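Local coordinates for protein pyroglutatmate porin OpdO (Pseudomonas aeruginosa, PDB 3SZV) that forms a beta-barrel channel of the bacterial outer membrane, through which small carboxylates such as pyroglutamate probably pass, at residues A[216-221]-A[287-292]; A[132-137]-A[190-195]; A[180-185]-A[212-217]; A[253-258]-A[282-287]. All coordinates share one frame; numbering follows the deposited sequence. Where two conformers were deposited one is given.

Contact 1: A[216-221]-A[287-292]. With C8E ((hydroxyethyloxy)tri(ethyloxy)octane), chain I.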
# COMPACT_ATOMS: atom_id res chain seq x y z
N ASP A 216 5.39 -16.06 -15.36
CA ASP A 216 6.54 -15.91 -16.24
C ASP A 216 7.65 -15.03 -15.66
O ASP A 216 8.61 -14.71 -16.37
CB ASP A 216 6.12 -15.41 -17.63
CG ASP A 216 5.13 -16.33 -18.29
OD1 ASP A 216 5.42 -17.54 -18.42
OD2 ASP A 216 4.03 -15.85 -18.66
N ILE A 217 7.52 -14.63 -14.40
CA ILE A 217 8.59 -13.91 -13.72
C ILE A 217 8.98 -14.58 -12.41
O ILE A 217 10.07 -15.15 -12.31
CB ILE A 217 8.27 -12.42 -13.49
CG1 ILE A 217 7.89 -11.75 -14.82
CG2 ILE A 217 9.49 -11.73 -12.88
CD1 ILE A 217 7.53 -10.27 -14.68
N TYR A 218 8.10 -14.57 -11.42
CA TYR A 218 8.46 -15.14 -10.13
C TYR A 218 7.30 -15.80 -9.38
O TYR A 218 6.12 -15.53 -9.65
CB TYR A 218 9.14 -14.09 -9.24
CG TYR A 218 8.23 -13.01 -8.68
CD1 TYR A 218 7.36 -13.27 -7.62
CD2 TYR A 218 8.22 -11.72 -9.21
CE1 TYR A 218 6.52 -12.28 -7.09
CE2 TYR A 218 7.38 -10.72 -8.70
CZ TYR A 218 6.54 -11.01 -7.65
OH TYR A 218 5.72 -10.02 -7.15
N ARG A 219 7.66 -16.67 -8.44
CA ARG A 219 6.73 -17.22 -7.46
C ARG A 219 7.20 -16.71 -6.11
O ARG A 219 8.41 -16.63 -5.86
CB ARG A 219 6.77 -18.75 -7.45
CG ARG A 219 6.45 -19.41 -8.78
CD ARG A 219 6.76 -20.92 -8.74
NE ARG A 219 6.56 -21.52 -10.05
CZ ARG A 219 6.68 -22.83 -10.29
NH1 ARG A 219 6.98 -23.66 -9.30
NH2 ARG A 219 6.48 -23.30 -11.51
N GLN A 220 6.28 -16.39 -5.22
CA GLN A 220 6.65 -15.89 -3.90
C GLN A 220 5.67 -16.38 -2.84
O GLN A 220 4.46 -16.40 -3.07
CB GLN A 220 6.69 -14.37 -3.92
CG GLN A 220 7.27 -13.72 -2.67
CD GLN A 220 7.38 -12.22 -2.85
OE1 GLN A 220 6.45 -11.58 -3.29
NE2 GLN A 220 8.55 -11.66 -2.52
N THR A 221 6.19 -16.78 -1.70
CA THR A 221 5.37 -17.17 -0.55
C THR A 221 5.78 -16.33 0.64
O THR A 221 6.98 -16.08 0.84
CB THR A 221 5.54 -18.65 -0.24
OG1 THR A 221 5.12 -19.40 -1.39
CG2 THR A 221 4.70 -19.06 0.98
N PRO A 287 11.57 -9.24 -4.77
CA PRO A 287 10.70 -9.00 -5.92
C PRO A 287 9.31 -8.56 -5.50
O PRO A 287 8.79 -8.99 -4.47
CB PRO A 287 10.63 -10.37 -6.60
CG PRO A 287 10.80 -11.34 -5.47
CD PRO A 287 11.77 -10.68 -4.51
N TYR A 288 8.74 -7.68 -6.32
CA TYR A 288 7.35 -7.24 -6.18
C TYR A 288 6.94 -6.60 -7.48
O TYR A 288 7.77 -6.27 -8.31
CB TYR A 288 7.15 -6.28 -5.01
CG TYR A 288 8.02 -5.04 -4.90
CD1 TYR A 288 7.50 -3.77 -5.16
CD2 TYR A 288 9.34 -5.12 -4.43
CE1 TYR A 288 8.27 -2.63 -5.00
CE2 TYR A 288 10.10 -3.98 -4.25
CZ TYR A 288 9.57 -2.74 -4.54
OH TYR A 288 10.27 -1.59 -4.35
N ILE A 289 5.63 -6.39 -7.65
CA ILE A 289 5.13 -5.78 -8.86
C ILE A 289 5.62 -4.33 -8.97
O ILE A 289 5.46 -3.53 -8.05
CB ILE A 289 3.60 -5.86 -8.88
CG1 ILE A 289 3.16 -7.30 -9.13
CG2 ILE A 289 3.03 -4.96 -9.96
CD1 ILE A 289 1.72 -7.57 -8.77
N ALA A 290 6.27 -4.01 -10.09
CA ALA A 290 6.78 -2.65 -10.28
C ALA A 290 5.64 -1.64 -10.20
O ALA A 290 4.57 -1.87 -10.79
CB ALA A 290 7.50 -2.53 -11.64
N GLY A 291 5.87 -0.55 -9.48
CA GLY A 291 4.85 0.48 -9.34
C GLY A 291 4.03 0.31 -8.08
O GLY A 291 3.32 1.25 -7.68
N SER A 292 4.12 -0.86 -7.46
CA SER A 292 3.32 -1.16 -6.27
C SER A 292 4.18 -1.15 -5.00
O SER A 292 5.38 -0.86 -5.05
CB SER A 292 2.61 -2.50 -6.44
OG SER A 292 3.50 -3.59 -6.26
C4 C8E I . 6.61 -19.56 -3.85
C5 C8E I . 5.42 -20.30 -4.47
C6 C8E I . 4.36 -19.29 -4.90
C7 C8E I . 3.67 -19.69 -6.19
C8 C8E I . 2.68 -20.83 -6.02
O9 C8E I . 1.58 -20.62 -6.89
C10 C8E I . 0.82 -19.48 -6.57
C11 C8E I . -0.61 -19.98 -6.40
O12 C8E I . -1.52 -18.99 -5.98
C13 C8E I . -2.83 -19.40 -6.30
C14 C8E I . -3.72 -18.21 -6.62
O15 C8E I . -5.06 -18.65 -6.64
C16 C8E I . -5.88 -17.93 -7.53
C17 C8E I . -6.81 -17.02 -6.72
O18 C8E I . -7.77 -16.39 -7.54
C19 C8E I . -9.08 -16.50 -7.03
C20 C8E I . -9.72 -15.11 -6.95
O21 C8E I . -10.77 -15.01 -7.88
O HOH W 1 6.11 -8.85 -3.15
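Tyr218 places CG between its backbone N and carbonyl carbon (chi1 72°), while Gln220 places CG anti to the backbone N (chi1 -171°) and runs extended from there; both reach the loop at 287-292. Pro287 meets the tyrosine with CB, which lies over one face of the ring, 4.0 Å from the Tyr218 ring centroid and 18° off its normal, displaced toward the rim: a CH-pi contact. At the far end of the ring, Tyr218 OH comes within 3.4 Å of Tyr288 CA, and Ile289 CG1 stands 4.2 Å from Tyr218 OH. Gln220 NE2 gives Pro287 O a weak, bent hydrogen bond of 3.3 Å, and a water lies in bonding range of both Gln220 OE1 (2.8 Å) and Pro287 O (3.0 Å), with more acceptors around it than protons to give. Tyr288 turns the other way and bonds through OH to Asp304. The loop makes a type II turn from Ile289 to Ser292. This is a barrel strand meeting a long loop folded inward: Tyr218 and Gln220 face the loop, whereas Arg219 between them points outward, its CB 3.5 Å from C7 of detergent C8E (chain I). The chemistry is mixed: a ring face gives the proline an apolar seat, and a weak amide bond, and probably a water, give its buried carbonyl polar partners.

Contact 2: A[132-137]-A[190-195]. With C8E ((hydroxyethyloxy)tri(ethyloxy)octane), chain I; C8E ((hydroxyethyloxy)tri(ethyloxy)octane), chain B.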
# COMPACT_ATOMS: atom_id res chain seq x y z
N PRO A 132 0.01 -8.94 1.69
CA PRO A 132 1.47 -9.13 1.74
C PRO A 132 2.11 -9.24 0.36
O PRO A 132 3.18 -8.66 0.16
CB PRO A 132 1.61 -10.42 2.55
CG PRO A 132 0.43 -10.35 3.51
CD PRO A 132 -0.70 -9.82 2.64
N LEU A 133 1.49 -9.96 -0.57
CA LEU A 133 2.15 -10.22 -1.86
C LEU A 133 1.84 -9.20 -2.94
O LEU A 133 2.47 -9.20 -3.99
CB LEU A 133 1.82 -11.63 -2.36
CG LEU A 133 2.33 -12.73 -1.43
CD1 LEU A 133 1.96 -14.08 -2.04
CD2 LEU A 133 3.85 -12.66 -1.22
N VAL A 134 0.85 -8.34 -2.69
CA VAL A 134 0.54 -7.27 -3.64
C VAL A 134 -0.26 -6.18 -2.96
O VAL A 134 -1.29 -6.44 -2.34
CB VAL A 134 -0.19 -7.80 -4.88
CG1 VAL A 134 -1.48 -8.54 -4.53
CG2 VAL A 134 -0.51 -6.64 -5.82
N SER A 135 0.26 -4.96 -3.04
CA SER A 135 -0.39 -3.79 -2.44
C SER A 135 -0.39 -2.62 -3.40
O SER A 135 0.67 -2.20 -3.86
CB SER A 135 0.34 -3.36 -1.17
OG SER A 135 0.20 -4.31 -0.11
N ALA A 136 -1.58 -2.09 -3.68
CA ALA A 136 -1.70 -0.93 -4.55
C ALA A 136 -1.20 0.32 -3.85
O ALA A 136 -1.50 0.54 -2.67
CB ALA A 136 -3.14 -0.75 -5.00
N ASN A 137 -0.45 1.14 -4.57
CA ASN A 137 0.10 2.37 -4.02
C ASN A 137 -0.87 3.54 -4.06
O ASN A 137 -1.67 3.67 -5.01
CB ASN A 137 1.33 2.76 -4.82
CG ASN A 137 1.90 4.08 -4.37
OD1 ASN A 137 1.50 5.15 -4.87
ND2 ASN A 137 2.81 4.04 -3.41
N ASP A 190 1.41 -11.01 -17.71
CA ASP A 190 0.02 -10.58 -17.79
C ASP A 190 -0.87 -11.26 -16.75
O ASP A 190 -2.09 -11.28 -16.89
CB ASP A 190 -0.55 -10.74 -19.20
CG ASP A 190 -0.52 -12.16 -19.69
OD1 ASP A 190 -0.28 -13.07 -18.87
OD2 ASP A 190 -0.75 -12.38 -20.90
N ALA A 191 -0.26 -11.79 -15.69
CA ALA A 191 -1.05 -12.44 -14.66
C ALA A 191 -0.37 -12.44 -13.30
O ALA A 191 0.75 -12.90 -13.15
CB ALA A 191 -1.42 -13.87 -15.07
N PHE A 192 -1.07 -11.90 -12.31
CA PHE A 192 -0.67 -12.10 -10.92
C PHE A 192 -1.78 -12.82 -10.19
O PHE A 192 -2.93 -12.36 -10.19
CB PHE A 192 -0.34 -10.80 -10.19
CG PHE A 192 0.21 -11.04 -8.82
CD1 PHE A 192 -0.61 -10.99 -7.70
CD2 PHE A 192 1.53 -11.42 -8.66
CE1 PHE A 192 -0.11 -11.27 -6.44
CE2 PHE A 192 2.04 -11.70 -7.40
CZ PHE A 192 1.21 -11.62 -6.29
N ASP A 193 -1.45 -13.96 -9.60
CA ASP A 193 -2.42 -14.75 -8.87
C ASP A 193 -1.91 -14.98 -7.46
O ASP A 193 -0.73 -15.27 -7.26
CB ASP A 193 -2.60 -16.11 -9.56
CG ASP A 193 -3.21 -15.97 -10.93
OD1 ASP A 193 -4.43 -15.71 -11.01
OD2 ASP A 193 -2.49 -16.14 -11.94
N PHE A 194 -2.79 -14.87 -6.47
CA PHE A 194 -2.40 -15.25 -5.11
C PHE A 194 -3.61 -15.74 -4.33
O PHE A 194 -4.76 -15.47 -4.68
CB PHE A 194 -1.75 -14.08 -4.37
CG PHE A 194 -2.73 -13.18 -3.63
CD1 PHE A 194 -3.06 -13.43 -2.31
CD2 PHE A 194 -3.33 -12.10 -4.27
CE1 PHE A 194 -3.96 -12.62 -1.62
CE2 PHE A 194 -4.25 -11.29 -3.59
CZ PHE A 194 -4.56 -11.55 -2.26
N ALA A 195 -3.33 -16.49 -3.29
CA ALA A 195 -4.31 -16.80 -2.27
C ALA A 195 -3.61 -16.76 -0.94
O ALA A 195 -2.40 -17.02 -0.85
CB ALA A 195 -4.96 -18.16 -2.51
C4 C8E I . 6.61 -19.56 -3.85
C5 C8E I . 5.42 -20.30 -4.47
C6 C8E I . 4.36 -19.29 -4.90
C7 C8E I . 3.67 -19.69 -6.19
C8 C8E I . 2.68 -20.83 -6.02
O9 C8E I . 1.58 -20.62 -6.89
C10 C8E I . 0.82 -19.48 -6.57
C11 C8E I . -0.61 -19.98 -6.40
O12 C8E I . -1.52 -18.99 -5.98
C13 C8E I . -2.83 -19.40 -6.30
C14 C8E I . -3.72 -18.21 -6.62
O15 C8E I . -5.06 -18.65 -6.64
C16 C8E I . -5.88 -17.93 -7.53
C17 C8E I . -6.81 -17.02 -6.72
O18 C8E I . -7.77 -16.39 -7.54
C19 C8E I . -9.08 -16.50 -7.03
C20 C8E I . -9.72 -15.11 -6.95
O21 C8E I . -10.77 -15.01 -7.88
C3 C8E B . -1.92 -20.82 -3.33
C4 C8E B . -2.69 -21.43 -2.16
C5 C8E B . -2.15 -20.94 -0.82
C6 C8E B . -3.10 -21.29 0.31
C7 C8E B . -3.19 -20.16 1.31
C8 C8E B . -2.69 -20.57 2.69
O9 C8E B . -3.77 -20.55 3.59
C10 C8E B . -3.38 -20.94 4.89
C11 C8E B . -3.61 -19.74 5.80
O12 C8E B . -3.79 -20.13 7.15
C13 C8E B . -3.37 -19.12 8.04
C14 C8E B . -2.41 -19.69 9.07
O15 C8E B . -1.10 -19.52 8.58
C16 C8E B . -0.21 -20.54 8.96
C17 C8E B . 1.19 -19.93 8.91
O18 C8E B . 1.61 -19.52 10.19
C19 C8E B . 3.00 -19.28 10.20
C20 C8E B . 3.36 -18.22 11.24
O21 C8E B . 4.72 -18.38 11.58
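Val134 pushes CG1 toward two aromatic rings of strand 186-200, Phe192 and Phe194. The methyl carbon sits 3.6 Å from Phe192 CE1 and 4.0 Å from Phe194 CE2, so one bump serves the hollow between those two ring atoms. Val134 stands roughly perpendicular to Phe194 but lies alongside Phe192, pointing the opposite way. Differing first torsions send the two CG atoms off differently from the strand: CG of Phe192 is anti to the backbone N (chi1 -174°), that of Phe194 between N and the carbonyl carbon (chi1 88°). Both belong to the inward row of a porin barrel strand, and 132-137 is part of the loop between strands 120-124 and 145-147, folded against the inner face of the wall. The alternate residues Asp193 and Ala195 face the detergent side, with Asp193 CB 3.8 Å from C14 of C8E chain I and Ala195 CB 4.0 Å from C4 of C8E chain B. Leu133 CB meets the Phe192 ring in plane at the edge, 4.0 Å from Phe192 CZ, and Leu133 O is 3.6 Å from the same CZ. Farther along, Leu133 CD1 approaches Phe194 CB more loosely, at 4.4 Å. Phe129, Leu166 and Ile289 also pack on Val134.

Contact 3: A[180-185]-A[212-217]. With C8E ((hydroxyethyloxy)tri(ethyloxy)octane), chain I.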
# COMPACT_ATOMS: atom_id res chain seq x y z
N PHE A 180 2.30 -6.24 -16.35
CA PHE A 180 3.18 -6.14 -15.19
C PHE A 180 4.65 -6.34 -15.50
O PHE A 180 5.03 -6.98 -16.49
CB PHE A 180 2.83 -7.22 -14.17
CG PHE A 180 1.42 -7.19 -13.67
CD1 PHE A 180 1.00 -6.21 -12.79
CD2 PHE A 180 0.52 -8.19 -14.04
CE1 PHE A 180 -0.31 -6.19 -12.31
CE2 PHE A 180 -0.78 -8.18 -13.56
CZ PHE A 180 -1.19 -7.19 -12.70
N SER A 181 5.48 -5.79 -14.62
CA SER A 181 6.88 -6.18 -14.53
C SER A 181 7.26 -6.22 -13.06
O SER A 181 6.46 -5.84 -12.19
CB SER A 181 7.79 -5.20 -15.29
OG SER A 181 7.87 -3.94 -14.65
N ALA A 182 8.45 -6.72 -12.76
CA ALA A 182 8.91 -6.80 -11.38
C ALA A 182 9.93 -5.71 -11.08
O ALA A 182 10.79 -5.40 -11.90
CB ALA A 182 9.50 -8.17 -11.08
N ASN A 183 9.80 -5.10 -9.91
CA ASN A 183 10.73 -4.08 -9.45
C ASN A 183 12.18 -4.59 -9.50
O ASN A 183 12.47 -5.68 -8.99
CB ASN A 183 10.37 -3.65 -8.03
CG ASN A 183 11.09 -2.38 -7.62
OD1 ASN A 183 10.76 -1.29 -8.07
ND2 ASN A 183 12.09 -2.53 -6.75
N ARG A 184 13.06 -3.78 -10.10
CA ARG A 184 14.49 -4.10 -10.37
C ARG A 184 14.71 -5.22 -11.38
O ARG A 184 15.51 -5.06 -12.31
CB ARG A 184 15.27 -4.43 -9.09
CG ARG A 184 15.44 -3.28 -8.12
CD ARG A 184 16.27 -3.75 -6.92
NE ARG A 184 16.47 -2.71 -5.92
CZ ARG A 184 15.64 -2.47 -4.90
NH1 ARG A 184 14.55 -3.22 -4.74
NH2 ARG A 184 15.91 -1.49 -4.05
N ILE A 185 14.01 -6.33 -11.18
CA ILE A 185 14.28 -7.56 -11.93
C ILE A 185 13.76 -7.50 -13.37
O ILE A 185 14.30 -8.16 -14.26
CB ILE A 185 13.66 -8.75 -11.18
CG1 ILE A 185 14.46 -9.02 -9.90
CG2 ILE A 185 13.59 -10.00 -12.06
CD1 ILE A 185 13.59 -9.57 -8.78
N GLY A 212 1.79 -16.75 -4.03
CA GLY A 212 1.46 -16.02 -5.23
C GLY A 212 2.44 -16.24 -6.36
O GLY A 212 3.51 -16.82 -6.18
N ARG A 213 2.06 -15.77 -7.54
CA ARG A 213 2.86 -15.94 -8.74
C ARG A 213 2.63 -14.76 -9.66
O ARG A 213 1.48 -14.44 -9.99
CB ARG A 213 2.45 -17.23 -9.45
CG ARG A 213 3.12 -17.44 -10.80
CD ARG A 213 2.57 -18.66 -11.54
NE ARG A 213 1.21 -18.42 -12.01
CZ ARG A 213 0.50 -19.29 -12.73
NH1 ARG A 213 1.03 -20.46 -13.07
NH2 ARG A 213 -0.73 -18.98 -13.12
N LEU A 214 3.72 -14.11 -10.06
CA LEU A 214 3.67 -13.18 -11.17
C LEU A 214 4.12 -14.01 -12.38
O LEU A 214 5.32 -14.29 -12.56
CB LEU A 214 4.59 -11.99 -10.92
CG LEU A 214 4.54 -10.85 -11.94
CD1 LEU A 214 3.12 -10.28 -12.04
CD2 LEU A 214 5.50 -9.76 -11.55
N LYS A 215 3.14 -14.47 -13.16
CA LYS A 215 3.36 -15.49 -14.18
C LYS A 215 4.48 -15.11 -15.14
O LYS A 215 4.54 -13.98 -15.63
CB LYS A 215 2.06 -15.75 -14.95
CG LYS A 215 2.14 -16.97 -15.87
CD LYS A 215 0.82 -17.22 -16.60
CE LYS A 215 0.93 -18.40 -17.55
NZ LYS A 215 -0.29 -18.56 -18.41
N ASP A 216 5.39 -16.06 -15.36
CA ASP A 216 6.54 -15.91 -16.24
C ASP A 216 7.65 -15.03 -15.66
O ASP A 216 8.61 -14.71 -16.37
CB ASP A 216 6.12 -15.41 -17.63
CG ASP A 216 5.13 -16.33 -18.29
OD1 ASP A 216 5.42 -17.54 -18.42
OD2 ASP A 216 4.03 -15.85 -18.66
N ILE A 217 7.52 -14.63 -14.40
CA ILE A 217 8.59 -13.91 -13.72
C ILE A 217 8.98 -14.58 -12.41
O ILE A 217 10.07 -15.15 -12.31
CB ILE A 217 8.27 -12.42 -13.49
CG1 ILE A 217 7.89 -11.75 -14.82
CG2 ILE A 217 9.49 -11.73 -12.88
CD1 ILE A 217 7.53 -10.27 -14.68
C4 C8E I . 6.61 -19.56 -3.85
C5 C8E I . 5.42 -20.30 -4.47
C6 C8E I . 4.36 -19.29 -4.90
C7 C8E I . 3.67 -19.69 -6.19
C8 C8E I . 2.68 -20.83 -6.02
O9 C8E I . 1.58 -20.62 -6.89
C10 C8E I . 0.82 -19.48 -6.57
C11 C8E I . -0.61 -19.98 -6.40
O12 C8E I . -1.52 -18.99 -5.98
C13 C8E I . -2.83 -19.40 -6.30
C14 C8E I . -3.72 -18.21 -6.62
O15 C8E I . -5.06 -18.65 -6.64
C16 C8E I . -5.88 -17.93 -7.53
C17 C8E I . -6.81 -17.02 -6.72
O18 C8E I . -7.77 -16.39 -7.54
C19 C8E I . -9.08 -16.50 -7.03
C20 C8E I . -9.72 -15.11 -6.95
O21 C8E I . -10.77 -15.01 -7.88
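Leu214 and Ile217 carry most of this contact, leaning from a hairpin onto the short strand 180-182, with Phe180 and Ala182 receiving them. Leu214, whose CG is anti to the backbone N (chi1 -174°), divides its work between two methyls. CD1 rests on the root of the Phe180 side chain, 3.7 Å from Phe180 CB and 3.9 Å from Phe180 CG, the two side chains crossing at a slant; CD2 faces Ser181 and Ala182 of the same strand, 4.1 Å from Ser181 O and 4.3 Å from Ala182 CB. Ile217 packs farther along 180-182, on Ala182. Its CG2 touches Ala182 CB at 4.0 Å, while the extended arm (chi2 179°) delivers CD1 to the backbone, 4.1 Å from Ser181 CA. That the two residues lie close enough to work together follows from the tight turn joining strands 205-214 and 218-230: Ile217 N bonds to Leu214 O at 2.9 Å, and Ile217 and Tyr218 both face Leu214 in a classic beta bulge. The short axes of 180-182 and 212-214 stand 104° apart, so this is packing across, not sheet pairing. Strand 180-182 instead hydrogen-bonds through its backbone to Ser189 of strand 186-200 and to Ala290 of the 287-292 loop, while Phe192 and Ser189 also flank Leu214. Methyls of Leu214 and Ile217 do the touching on one side, against mostly carbon on the other, so the contact rests on burial and fit and lacks directional bonds; the backbones of Phe180 and Ser181 bond to those other neighbours.

Contact 4: A[253-258]-A[282-287]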
# COMPACT_ATOMS: atom_id res chain seq x y z
N ARG A 253 14.68 -16.31 -16.06
CA ARG A 253 16.00 -16.66 -15.57
C ARG A 253 15.92 -17.02 -14.09
O ARG A 253 15.03 -16.56 -13.36
CB ARG A 253 16.96 -15.49 -15.75
CG ARG A 253 16.60 -14.28 -14.90
CD ARG A 253 17.79 -13.38 -14.67
NE ARG A 253 17.44 -12.15 -13.97
CZ ARG A 253 17.50 -11.98 -12.66
NH1 ARG A 253 17.86 -12.99 -11.87
NH2 ARG A 253 17.18 -10.81 -12.13
N GLU A 254 16.86 -17.83 -13.62
CA GLU A 254 16.83 -18.25 -12.23
C GLU A 254 16.84 -17.07 -11.27
O GLU A 254 17.59 -16.11 -11.44
CB GLU A 254 17.97 -19.21 -11.91
CG GLU A 254 17.76 -20.56 -12.54
CD GLU A 254 18.86 -21.53 -12.19
OE1 GLU A 254 19.63 -21.27 -11.23
OE2 GLU A 254 18.96 -22.55 -12.90
N LEU A 255 16.00 -17.17 -10.24
CA LEU A 255 15.84 -16.13 -9.24
C LEU A 255 15.83 -16.78 -7.88
O LEU A 255 15.23 -17.84 -7.70
CB LEU A 255 14.50 -15.42 -9.44
CG LEU A 255 14.28 -14.36 -10.50
CD1 LEU A 255 12.88 -13.80 -10.35
CD2 LEU A 255 15.30 -13.25 -10.36
N ASP A 256 16.51 -16.16 -6.91
CA ASP A 256 16.46 -16.63 -5.53
C ASP A 256 16.49 -15.42 -4.60
O ASP A 256 17.48 -14.69 -4.55
CB ASP A 256 17.64 -17.56 -5.23
CG ASP A 256 17.86 -17.77 -3.74
OD1 ASP A 256 16.87 -17.80 -2.98
OD2 ASP A 256 19.03 -17.90 -3.33
N ASN A 257 15.42 -15.21 -3.84
CA ASN A 257 15.40 -14.15 -2.86
C ASN A 257 14.74 -14.61 -1.58
O ASN A 257 13.76 -15.37 -1.62
CB ASN A 257 14.62 -12.93 -3.37
CG ASN A 257 14.45 -11.88 -2.29
OD1 ASN A 257 13.39 -11.79 -1.66
ND2 ASN A 257 15.52 -11.12 -2.02
N ARG A 258 15.28 -14.17 -0.45
CA ARG A 258 14.60 -14.30 0.84
C ARG A 258 14.60 -12.93 1.51
O ARG A 258 15.54 -12.15 1.35
CB ARG A 258 15.32 -15.31 1.72
CG ARG A 258 15.35 -16.71 1.15
CD ARG A 258 16.51 -17.48 1.76
NE ARG A 258 16.18 -18.86 2.10
CZ ARG A 258 16.35 -19.90 1.28
NH1 ARG A 258 16.03 -21.12 1.68
NH2 ARG A 258 16.86 -19.71 0.07
N GLY A 282 20.08 -14.10 -0.72
CA GLY A 282 19.94 -14.73 -2.01
C GLY A 282 20.66 -13.94 -3.08
O GLY A 282 21.26 -12.89 -2.80
N ASP A 283 20.61 -14.42 -4.32
CA ASP A 283 21.27 -13.74 -5.42
C ASP A 283 20.52 -12.49 -5.89
O ASP A 283 21.08 -11.64 -6.59
CB ASP A 283 21.44 -14.70 -6.60
CG ASP A 283 22.35 -15.87 -6.27
OD1 ASP A 283 22.11 -16.97 -6.80
OD2 ASP A 283 23.29 -15.68 -5.47
N ASP A 284 19.25 -12.39 -5.51
CA ASP A 284 18.38 -11.37 -6.07
C ASP A 284 17.78 -10.47 -5.00
O ASP A 284 17.70 -10.85 -3.83
CB ASP A 284 17.28 -12.04 -6.89
CG ASP A 284 17.85 -12.79 -8.06
OD1 ASP A 284 18.16 -12.14 -9.08
OD2 ASP A 284 18.05 -14.03 -7.97
N PRO A 285 17.37 -9.26 -5.39
CA PRO A 285 16.70 -8.34 -4.48
C PRO A 285 15.25 -8.77 -4.28
O PRO A 285 14.79 -9.73 -4.90
CB PRO A 285 16.77 -7.01 -5.24
CG PRO A 285 16.63 -7.43 -6.67
CD PRO A 285 17.43 -8.73 -6.77
N TYR A 286 14.53 -8.07 -3.41
CA TYR A 286 13.17 -8.47 -3.09
C TYR A 286 12.21 -8.20 -4.25
O TYR A 286 12.06 -7.06 -4.67
CB TYR A 286 12.70 -7.68 -1.89
CG TYR A 286 11.34 -8.09 -1.37
CD1 TYR A 286 11.19 -9.30 -0.69
CD2 TYR A 286 10.23 -7.27 -1.51
CE1 TYR A 286 9.97 -9.69 -0.17
CE2 TYR A 286 8.99 -7.66 -0.99
CZ TYR A 286 8.87 -8.86 -0.32
OH TYR A 286 7.68 -9.28 0.22
N PRO A 287 11.57 -9.24 -4.77
CA PRO A 287 10.70 -9.00 -5.92
C PRO A 287 9.31 -8.56 -5.50
O PRO A 287 8.79 -8.99 -4.47
CB PRO A 287 10.63 -10.37 -6.60
CG PRO A 287 10.80 -11.34 -5.47
CD PRO A 287 11.77 -10.68 -4.51
O HOH W 2 18.52 -9.61 -10.04
O HOH W 3 19.60 -15.50 -9.54
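Asp284 is gripped at both carboxylate oxygens by the 253-258 segment. Arg253 NH1 forms a salt bridge to Asp284 OD1 at 2.9 Å, nearly straight at 165°, on the syn side and close to the guanidinium plane; NH2 adds a weak second bond. Asp256 N reaches Asp284 OD2 on the anti side at 2.8 Å, each donor about 30° out of the carboxylate plane. The backbone answers back, Asp284 N to Asp256 O at 3.1 Å. Asn257 ND2 bonds to Asp284 O at 2.8 Å from above the carbonyl plane, while Asn257 OD1 lies 3.5 Å from Tyr286 CD1. Next come two waters: one donates to Asp284 OD1 and takes a weak bond from Arg253 NH2; the other donates to both Asp284 OD2 and Glu254 O. Leu255 CD2 comes within 3.3 Å of Asp284 OD1, giving that oxygen an apolar flank. Gly282, with no CB to stand against Asp256 O, brings CA 3.5 Å from that oxygen in a CH-O contact; its backbone angles also suit glycine. Thus one aspartate, by carboxylate and backbone, ties the entry of strand 256-268 to the place where strand 271-281 gives way to its long loop, with strand 236-248 on the far side of 256-268.

Overall arrangement
Contacts 1 and 3 nearly coincide, their centres about 4 Å apart, and share Asp216 and Ile217 at the hairpin bend; Ala290 N meets Ser181 O at 2.8 Å, a probable hydrogen bond joining 287-292 to strand 180-182. Contact 2 lies about 8 Å from contact 1, with Ile289 CD1 3.8 Å from Phe192 CG, and about 10 Å from contact 3, linked to it by a probable hydrogen bond, Ala191 O to Lys215 N at 2.9 Å. Contact 4 shares Pro287 with contact 1, some 10 Å away, but does not touch contact 2, about 18 Å off. Thus the 282-292 loop packs against both 132-137 and 180-185, and all lie against the barrel wall, while detergent C8E of chain I lines the outer side of contacts 1 to 3.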